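PDB 2WVO: small S protein from Podospora anserina, which controls heterokaryon incompatibility, triggering a lethal reaction on meeting the prion form [het-s] of incompatible cells, so that only compatible cells survive fusion. Local coordinates for residues Tyr38-Cys41 / Gln42-Asp46; Ile121-Ala124 / Leu125-Leu129; Lys130-Val133 / Ser134-Lys138. All coordinates share one frame; numbering follows the deposited sequence. Where two conformers were deposited one is given.

Interaction 1 of 3, residues Tyr38-Cys41 / Gln42-Asp46; sequences YERC and QLRLD
Y38 and Q42, one helical turn apart, are joined twice. In the backbone, N of Q42 donates to O of Y38 at 2.9 Å, the first of four successive i to i+4 bonds; the others run from L43 to E39, R44 to R40 and L45 to C41. Farther out, one water links the side-chain ends: it accepts from OH of Y38 at 2.7 Å, lying in the plane of the ring, and donates to OE1 of Q42, also at 2.7 Å. Both side chains carry CG anti to the backbone N (chi1 166° and 179°), which lays them alongside each other, pointing the same way, with ring and amide planes almost perpendicular. NE2 of Q42 donates to OD2 of D46 at 3.0 Å, from above the carboxylate plane. Held at both ends, the amide has its rotation fixed.

Elsewhere on the helix the guanidinium groups of R40 and R44 stack, centres 4.2 Å apart and planes inclined by 10°. CD of R44 sits over the centre of the R40 group, while NH2 of R40 is 3.7 Å from CZ of R44, over the rim of that face. The paired positive charges have partners elsewhere: R40 forms a salt bridge with D202, and R44 donates to O of G205.

Around these groups, the ring of Y38 stacks with F113, and L43 packs on L125 and L129 of helix 120-136. L45 meets V28 and L30 of strand 28-30 as well as L156 and V160 of helix 153-172, which places the first turns of helix 38-59 between these three elements.

Interaction 2 of 3, residues Ile121-Ala124 / Leu125-Leu129; sequences IGRA and LHRRL
The guanidinium of R123 has R127 over one of its faces, where NH2 of R127 lies above the centre, 3.6 Å from CZ of R123. In return, NH1 of R123 stands over the rim of one face of the R127 group. The planes are inclined by 41°, too far from parallel for a stack, and the two chains cross at a slant. Their nearest nitrogens, NH2 of R123 and NH1 of R127, are 3.4 Å apart; both are donors, so no hydrogen bond joins them and the approach is one of like charges. A different neighbour engages R123 with its edge: the imidazole of H126 presents CD2, and NH1 of R123 lies in the ring plane 3.7 Å from that atom. R123 reaches both partners because its chain, starting with CG opposite the backbone N, turns at chi2 (77°) and runs on along the helix toward its C-terminal end.

The H126 ring is fixed from outside the segment, ND1 probably hydrogen-bonded to OD1 of D46 and NE2 weakly to OD2 of D115. These carboxylates would probably favour a protonated imidazole, with the nearby R123 acting against it.

Beneath the side chains, regular helical bonds join each residue from I121 to A124 to the residue four places on, for example N of H126 to O of G122 at 3.0 Å. On the apolar flank, CG2 of I121 only just meets CD2 of L125, at 4.5 Å.

This part of helix 120-136 is wedged between two others: L125, H126 and L129 lean on helix 38-59, at L43, Q42, D46 and V50, whereas I121 and L125 touch A195, S196 and L200 of helix 194-204.

Interaction 3 of 3, residues Lys130-Val133 / Ser134-Lys138; sequences KDLV and SRRQK
V133 and Q137 meet at the C-terminal end of helix 120-136 in the globular domain, where Q137 is the first residue to leave helical backbone angles.

The backbone bonds show how the helix finishes. N of S134 donates to O of K130 at 3.1 Å, in the carbonyl plane, and R135 bonds to D131 in the same i to i+4 pattern. The next bond, from N of R136 to O of L132, is weak at 3.4 Å. The last one tightens again: N of Q137 lies 2.7 Å from O of V133, although the N-H points there at an angle of only 142°.

Side-chain packing follows. L132, with CG anti to the backbone N (chi1 174°), sets a methyl group against a charged one, its CD1 lying over one face of the R136 guanidinium, 4.4 Å from CZ of R136. The R136 chain is extended from CG to NE, and its polar end is anchored elsewhere, by a salt bridge to E187 and a hydrogen bond to S53. CG2 of V133 and CG of Q137 touch at 4.2 Å. Behind them V133 packs on K49 and V50 of helix 38-59, while Q137 reaches F18, N19 and V22 of helix 14-23. These contacts seat the helix end against two other helices.

On the solvent side a water bridges K130 and S134, one turn apart. It donates to O of K130 at 2.6 Å, giving that carbonyl a second partner besides the S134 amide, and it also hydrogen-bonds, at 3.3 Å, to OG of S134.

From the N terminus, interaction 1 comes first, in the opening turns of helix 38-59; interactions 2 and 3 follow much later, one directly after the other on helix 120-136. Each closes nothing larger than a helical turn, and the three stand in series, neither nested nor crossing. The long-range tie is made between interactions 1 and 2, whose centres are 10 Å apart: D46 probably hydrogen-bonds to H126, and L43 packs against L125, so the two helices are fastened side by side. Interaction 3 does not touch interaction 1, their centres being about 17 Å apart, but continues the same helix past later residues of helix 38-59 to helices 14-23 and 177-187.

Interaction 1 of 3, residues Tyr38-Cys41 / Gln42-Asp46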
loop_
_atom_site.group_PDB
_atom_site.type_symbol
_atom_site.label_atom_id
_atom_site.label_comp_id
_atom_site.label_asym_id
_atom_site.label_seq_id
_atom_site.Cartn_x
_atom_site.Cartn_y
_atom_site.Cartn_z
ATOM N N TYR A 38 -11.022 -15.945 12.786
ATOM C CA TYR A 38 -11.726 -15.987 11.503
ATOM C C TYR A 38 -12.977 -15.101 11.486
ATOM O O TYR A 38 -13.104 -14.223 10.626
ATOM C CB TYR A 38 -12.064 -17.439 11.125
ATOM C CG TYR A 38 -13.068 -17.626 9.986
ATOM C CD1 TYR A 38 -12.976 -16.876 8.794
ATOM C CD2 TYR A 38 -14.085 -18.584 10.083
ATOM C CE1 TYR A 38 -13.899 -17.049 7.749
ATOM C CE2 TYR A 38 -14.995 -18.779 9.040
ATOM C CZ TYR A 38 -14.898 -18.003 7.881
ATOM O OH TYR A 38 -15.797 -18.189 6.855
ATOM N N GLU A 39 -13.884 -15.320 12.436
ATOM C CA GLU A 39 -15.165 -14.611 12.465
ATOM C C GLU A 39 -15.021 -13.094 12.561
ATOM O O GLU A 39 -15.672 -12.364 11.816
ATOM C CB GLU A 39 -16.059 -15.127 13.599
ATOM C CG GLU A 39 -16.673 -16.508 13.354
ATOM C CD GLU A 39 -15.750 -17.658 13.704
ATOM O OE1 GLU A 39 -14.602 -17.429 14.152
ATOM O OE2 GLU A 39 -16.179 -18.811 13.525
ATOM N N ARG A 40 -14.165 -12.618 13.462
ATOM C CA ARG A 40 -13.991 -11.180 13.633
ATOM C C ARG A 40 -13.332 -10.551 12.397
ATOM O O ARG A 40 -13.700 -9.456 11.985
ATOM C CB ARG A 40 -13.275 -10.842 14.954
ATOM C CG ARG A 40 -11.863 -10.258 14.878
ATOM C CD ARG A 40 -11.691 -9.229 16.014
ATOM N NE ARG A 40 -10.579 -8.282 15.821
ATOM C CZ ARG A 40 -10.626 -6.992 16.173
ATOM N NH1 ARG A 40 -11.720 -6.479 16.713
ATOM N NH2 ARG A 40 -9.578 -6.206 15.971
ATOM N N CYS A 41 -12.389 -11.267 11.791
ATOM C CA CYS A 41 -11.695 -10.770 10.614
ATOM C C CYS A 41 -12.605 -10.736 9.385
ATOM O O CYS A 41 -12.522 -9.819 8.579
ATOM C CB CYS A 41 -10.433 -11.598 10.356
ATOM S SG CYS A 41 -9.121 -11.213 11.517
ATOM N N GLN A 42 -13.471 -11.736 9.259
ATOM C CA GLN A 42 -14.475 -11.765 8.199
ATOM C C GLN A 42 -15.454 -10.595 8.341
ATOM O O GLN A 42 -15.829 -9.944 7.349
ATOM C CB GLN A 42 -15.224 -13.104 8.200
ATOM C CG GLN A 42 -16.314 -13.209 7.141
ATOM C CD GLN A 42 -15.782 -13.032 5.730
ATOM O OE1 GLN A 42 -15.128 -13.920 5.190
ATOM N NE2 GLN A 42 -16.062 -11.881 5.128
ATOM N N LEU A 43 -15.838 -10.315 9.578
ATOM C CA LEU A 43 -16.756 -9.220 9.881
ATOM C C LEU A 43 -16.127 -7.842 9.702
ATOM O O LEU A 43 -16.823 -6.889 9.357
ATOM C CB LEU A 43 -17.305 -9.359 11.309
ATOM C CG LEU A 43 -18.354 -10.452 11.528
ATOM C CD1 LEU A 43 -18.611 -10.644 13.023
ATOM C CD2 LEU A 43 -19.648 -10.131 10.778
ATOM N N ARG A 44 -14.824 -7.739 9.958
ATOM C CA ARG A 44 -14.084 -6.492 9.731
ATOM C C ARG A 44 -13.976 -6.155 8.236
ATOM O O ARG A 44 -13.976 -4.987 7.856
ATOM C CB ARG A 44 -12.700 -6.562 10.373
ATOM C CG ARG A 44 -12.728 -6.325 11.869
ATOM C CD ARG A 44 -11.397 -6.623 12.522
ATOM N NE ARG A 44 -10.384 -5.578 12.363
ATOM C CZ ARG A 44 -10.433 -4.363 12.919
ATOM N NH1 ARG A 44 -11.482 -3.972 13.645
ATOM N NH2 ARG A 44 -9.430 -3.514 12.716
ATOM N N LEU A 45 -13.895 -7.193 7.406
ATOM C CA LEU A 45 -13.971 -7.073 5.948
ATOM C C LEU A 45 -15.386 -6.617 5.550
ATOM O O LEU A 45 -15.556 -5.653 4.797
ATOM C CB LEU A 45 -13.645 -8.433 5.324
ATOM C CG LEU A 45 -12.545 -8.670 4.281
ATOM C CD1 LEU A 45 -11.340 -7.717 4.367
ATOM C CD2 LEU A 45 -12.078 -10.130 4.369
ATOM N N ASP A 46 -16.395 -7.309 6.090
ATOM C CA ASP A 46 -17.798 -6.951 5.893
ATOM C C ASP A 46 -18.068 -5.511 6.308
ATOM O O ASP A 46 -18.837 -4.813 5.652
ATOM C CB ASP A 46 -18.727 -7.864 6.706
ATOM C CG ASP A 46 -18.673 -9.319 6.274
ATOM O OD1 ASP A 46 -19.186 -10.159 7.054
ATOM O OD2 ASP A 46 -18.127 -9.644 5.187
HETATM O O HOH W 1 -15.633 -16.534 4.748
#

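Interaction 2 of 3, residues Ile121-Ala124 / Leu125-Leu129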
loop_
_atom_site.group_PDB
_atom_site.type_symbol
_atom_site.label_atom_id
_atom_site.label_comp_id
_atom_site.label_asym_id
_atom_site.label_seq_id
_atom_site.Cartn_x
_atom_site.Cartn_y
_atom_site.Cartn_z
ATOM N N ILE A 121 -23.406 -17.087 15.401
ATOM C CA ILE A 121 -23.631 -15.659 15.634
ATOM C C ILE A 121 -22.840 -14.785 14.664
ATOM O O ILE A 121 -23.362 -13.802 14.134
ATOM C CB ILE A 121 -23.401 -15.279 17.119
ATOM C CG1 ILE A 121 -24.731 -15.404 17.875
ATOM C CG2 ILE A 121 -22.827 -13.863 17.255
ATOM C CD1 ILE A 121 -24.611 -15.537 19.357
ATOM N N GLY A 122 -21.585 -15.158 14.425
ATOM C CA GLY A 122 -20.774 -14.532 13.398
ATOM C C GLY A 122 -21.378 -14.775 12.027
ATOM O O GLY A 122 -21.425 -13.871 11.207
ATOM N N ARG A 123 -21.842 -16.001 11.792
ATOM C CA ARG A 123 -22.473 -16.390 10.528
ATOM C C ARG A 123 -23.683 -15.504 10.211
ATOM O O ARG A 123 -23.842 -15.063 9.073
ATOM C CB ARG A 123 -22.874 -17.878 10.576
ATOM C CG ARG A 123 -23.511 -18.462 9.310
ATOM C CD ARG A 123 -22.478 -18.741 8.217
ATOM N NE ARG A 123 -23.082 -19.091 6.927
ATOM C CZ ARG A 123 -23.433 -18.210 5.989
ATOM N NH1 ARG A 123 -23.260 -16.903 6.176
ATOM N NH2 ARG A 123 -23.968 -18.637 4.852
ATOM N N ALA A 124 -24.513 -15.246 11.229
ATOM C CA ALA A 124 -25.743 -14.459 11.091
ATOM C C ALA A 124 -25.500 -12.963 10.867
ATOM O O ALA A 124 -26.213 -12.327 10.081
ATOM C CB ALA A 124 -26.663 -14.680 12.295
ATOM N N LEU A 125 -24.521 -12.404 11.577
ATOM C CA LEU A 125 -24.071 -11.034 11.351
ATOM C C LEU A 125 -23.514 -10.856 9.942
ATOM O O LEU A 125 -23.786 -9.852 9.279
ATOM C CB LEU A 125 -22.992 -10.664 12.366
ATOM C CG LEU A 125 -23.176 -9.645 13.497
ATOM C CD1 LEU A 125 -24.628 -9.239 13.773
ATOM C CD2 LEU A 125 -22.483 -10.160 14.754
ATOM N N HIS A 126 -22.717 -11.831 9.504
ATOM C CA HIS A 126 -22.132 -11.848 8.165
ATOM C C HIS A 126 -23.198 -11.787 7.066
ATOM O O HIS A 126 -23.059 -11.031 6.098
ATOM C CB HIS A 126 -21.250 -13.092 7.985
ATOM C CG HIS A 126 -20.674 -13.232 6.608
ATOM N ND1 HIS A 126 -19.706 -12.382 6.118
ATOM C CD2 HIS A 126 -20.936 -14.115 5.615
ATOM C CE1 HIS A 126 -19.390 -12.739 4.886
ATOM N NE2 HIS A 126 -20.123 -13.788 4.557
ATOM N N ARG A 127 -24.252 -12.588 7.228
ATOM C CA ARG A 127 -25.380 -12.611 6.292
ATOM C C ARG A 127 -26.076 -11.251 6.273
ATOM O O ARG A 127 -26.392 -10.730 5.210
ATOM C CB ARG A 127 -26.374 -13.717 6.677
ATOM C CG ARG A 127 -27.346 -14.125 5.566
ATOM C CD ARG A 127 -28.443 -15.093 6.062
ATOM N NE ARG A 127 -27.905 -16.209 6.851
ATOM C CZ ARG A 127 -27.308 -17.289 6.348
ATOM N NH1 ARG A 127 -27.156 -17.433 5.034
ATOM N NH2 ARG A 127 -26.855 -18.233 7.169
ATOM N N ARG A 128 -26.284 -10.682 7.459
ATOM C CA ARG A 128 -26.936 -9.385 7.627
ATOM C C ARG A 128 -26.134 -8.228 7.021
ATOM O O ARG A 128 -26.711 -7.329 6.409
ATOM C CB ARG A 128 -27.239 -9.144 9.116
ATOM C CG ARG A 128 -27.821 -7.785 9.471
ATOM C CD ARG A 128 -28.166 -7.715 10.948
ATOM N NE ARG A 128 -29.559 -8.088 11.217
ATOM C CZ ARG A 128 -29.962 -9.308 11.566
ATOM N NH1 ARG A 128 -29.081 -10.297 11.689
ATOM N NH2 ARG A 128 -31.249 -9.543 11.782
ATOM N N LEU A 129 -24.815 -8.257 7.196
ATOM C CA LEU A 129 -23.925 -7.248 6.617
ATOM C C LEU A 129 -23.800 -7.360 5.085
ATOM O O LEU A 129 -23.790 -6.340 4.390
ATOM C CB LEU A 129 -22.547 -7.278 7.296
ATOM C CG LEU A 129 -22.232 -6.276 8.429
ATOM C CD1 LEU A 129 -23.448 -5.816 9.210
ATOM C CD2 LEU A 129 -21.169 -6.816 9.379
#

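Interaction 3 of 3, residues Lys130-Val133 / Ser134-Lys138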
loop_
_atom_site.group_PDB
_atom_site.type_symbol
_atom_site.label_atom_id
_atom_site.label_comp_id
_atom_site.label_asym_id
_atom_site.label_seq_id
_atom_site.Cartn_x
_atom_site.Cartn_y
_atom_site.Cartn_z
ATOM N N LYS A 130 -23.704 -8.590 4.574
ATOM C CA LYS A 130 -23.709 -8.843 3.124
ATOM C C LYS A 130 -25.009 -8.356 2.464
ATOM O O LYS A 130 -24.958 -7.619 1.480
ATOM C CB LYS A 130 -23.456 -10.332 2.805
ATOM C CG LYS A 130 -22.025 -10.680 2.321
ATOM C CD LYS A 130 -21.962 -12.115 1.750
ATOM C CE LYS A 130 -21.136 -12.220 0.461
ATOM N NZ LYS A 130 -19.620 -12.173 0.639
ATOM N N ASP A 131 -26.159 -8.764 3.017
ATOM C CA ASP A 131 -27.491 -8.392 2.488
ATOM C C ASP A 131 -27.753 -6.886 2.487
ATOM O O ASP A 131 -28.328 -6.346 1.544
ATOM C CB ASP A 131 -28.610 -9.101 3.265
ATOM C CG ASP A 131 -28.663 -10.595 2.995
ATOM O OD1 ASP A 131 -29.583 -11.257 3.524
ATOM O OD2 ASP A 131 -27.792 -11.115 2.263
ATOM N N LEU A 132 -27.332 -6.231 3.561
ATOM C CA LEU A 132 -27.401 -4.783 3.707
ATOM C C LEU A 132 -26.735 -4.013 2.546
ATOM O O LEU A 132 -27.326 -3.073 2.014
ATOM C CB LEU A 132 -26.791 -4.403 5.059
ATOM C CG LEU A 132 -26.533 -2.985 5.561
ATOM C CD1 LEU A 132 -27.831 -2.186 5.695
ATOM C CD2 LEU A 132 -25.848 -3.115 6.918
ATOM N N VAL A 133 -25.521 -4.405 2.145
ATOM C CA VAL A 133 -24.877 -3.742 0.996
ATOM C C VAL A 133 -25.462 -4.171 -0.364
ATOM O O VAL A 133 -25.517 -3.370 -1.282
ATOM C CB VAL A 133 -23.300 -3.753 1.019
ATOM C CG1 VAL A 133 -22.751 -3.903 2.440
ATOM C CG2 VAL A 133 -22.733 -4.793 0.092
ATOM N N SER A 134 -25.920 -5.419 -0.471
ATOM C CA SER A 134 -26.681 -5.881 -1.647
ATOM C C SER A 134 -27.900 -5.014 -1.965
ATOM O O SER A 134 -28.187 -4.761 -3.141
ATOM C CB SER A 134 -27.129 -7.335 -1.486
ATOM O OG SER A 134 -26.047 -8.214 -1.727
ATOM N N ARG A 135 -28.614 -4.581 -0.922
ATOM C CA ARG A 135 -29.751 -3.668 -1.077
ATOM C C ARG A 135 -29.274 -2.336 -1.646
ATOM O O ARG A 135 -29.813 -1.843 -2.627
ATOM C CB ARG A 135 -30.485 -3.445 0.260
ATOM C CG ARG A 135 -31.438 -2.233 0.266
ATOM C CD ARG A 135 -31.415 -1.514 1.611
ATOM N NE ARG A 135 -31.062 -0.097 1.481
ATOM C CZ ARG A 135 -30.473 0.625 2.436
ATOM N NH1 ARG A 135 -30.161 0.076 3.605
ATOM N NH2 ARG A 135 -30.186 1.901 2.223
ATOM N N ARG A 136 -28.255 -1.763 -1.016
ATOM C CA ARG A 136 -27.687 -0.489 -1.438
ATOM C C ARG A 136 -27.076 -0.527 -2.831
ATOM O O ARG A 136 -27.191 0.434 -3.581
ATOM C CB ARG A 136 -26.624 -0.028 -0.443
ATOM C CG ARG A 136 -27.193 0.460 0.842
ATOM C CD ARG A 136 -26.112 0.834 1.789
ATOM N NE ARG A 136 -26.667 1.427 2.997
ATOM C CZ ARG A 136 -26.009 1.550 4.143
ATOM N NH1 ARG A 136 -24.759 1.105 4.249
ATOM N NH2 ARG A 136 -26.604 2.113 5.186
ATOM N N GLN A 137 -26.421 -1.634 -3.169
ATOM C CA GLN A 137 -25.634 -1.698 -4.394
ATOM C C GLN A 137 -26.499 -1.763 -5.627
ATOM O O GLN A 137 -27.261 -2.718 -5.807
ATOM C CB GLN A 137 -24.628 -2.856 -4.368
ATOM C CG GLN A 137 -23.434 -2.598 -3.476
ATOM C CD GLN A 137 -22.902 -1.175 -3.584
ATOM O OE1 GLN A 137 -22.381 -0.765 -4.636
ATOM N NE2 GLN A 137 -23.025 -0.416 -2.495
ATOM N N LYS A 138 -26.376 -0.719 -6.455
ATOM C CA LYS A 138 -27.067 -0.627 -7.743
ATOM C C LYS A 138 -26.715 -1.877 -8.532
ATOM O O LYS A 138 -25.560 -2.335 -8.507
ATOM C CB LYS A 138 -26.631 0.622 -8.514
ATOM C CG LYS A 138 -27.580 1.018 -9.644
ATOM C CD LYS A 138 -26.876 1.880 -10.691
ATOM C CE LYS A 138 -27.821 2.267 -11.826
ATOM N NZ LYS A 138 -28.861 3.240 -11.387
HETATM O O HOH W 2 -23.077 -7.912 -0.347
#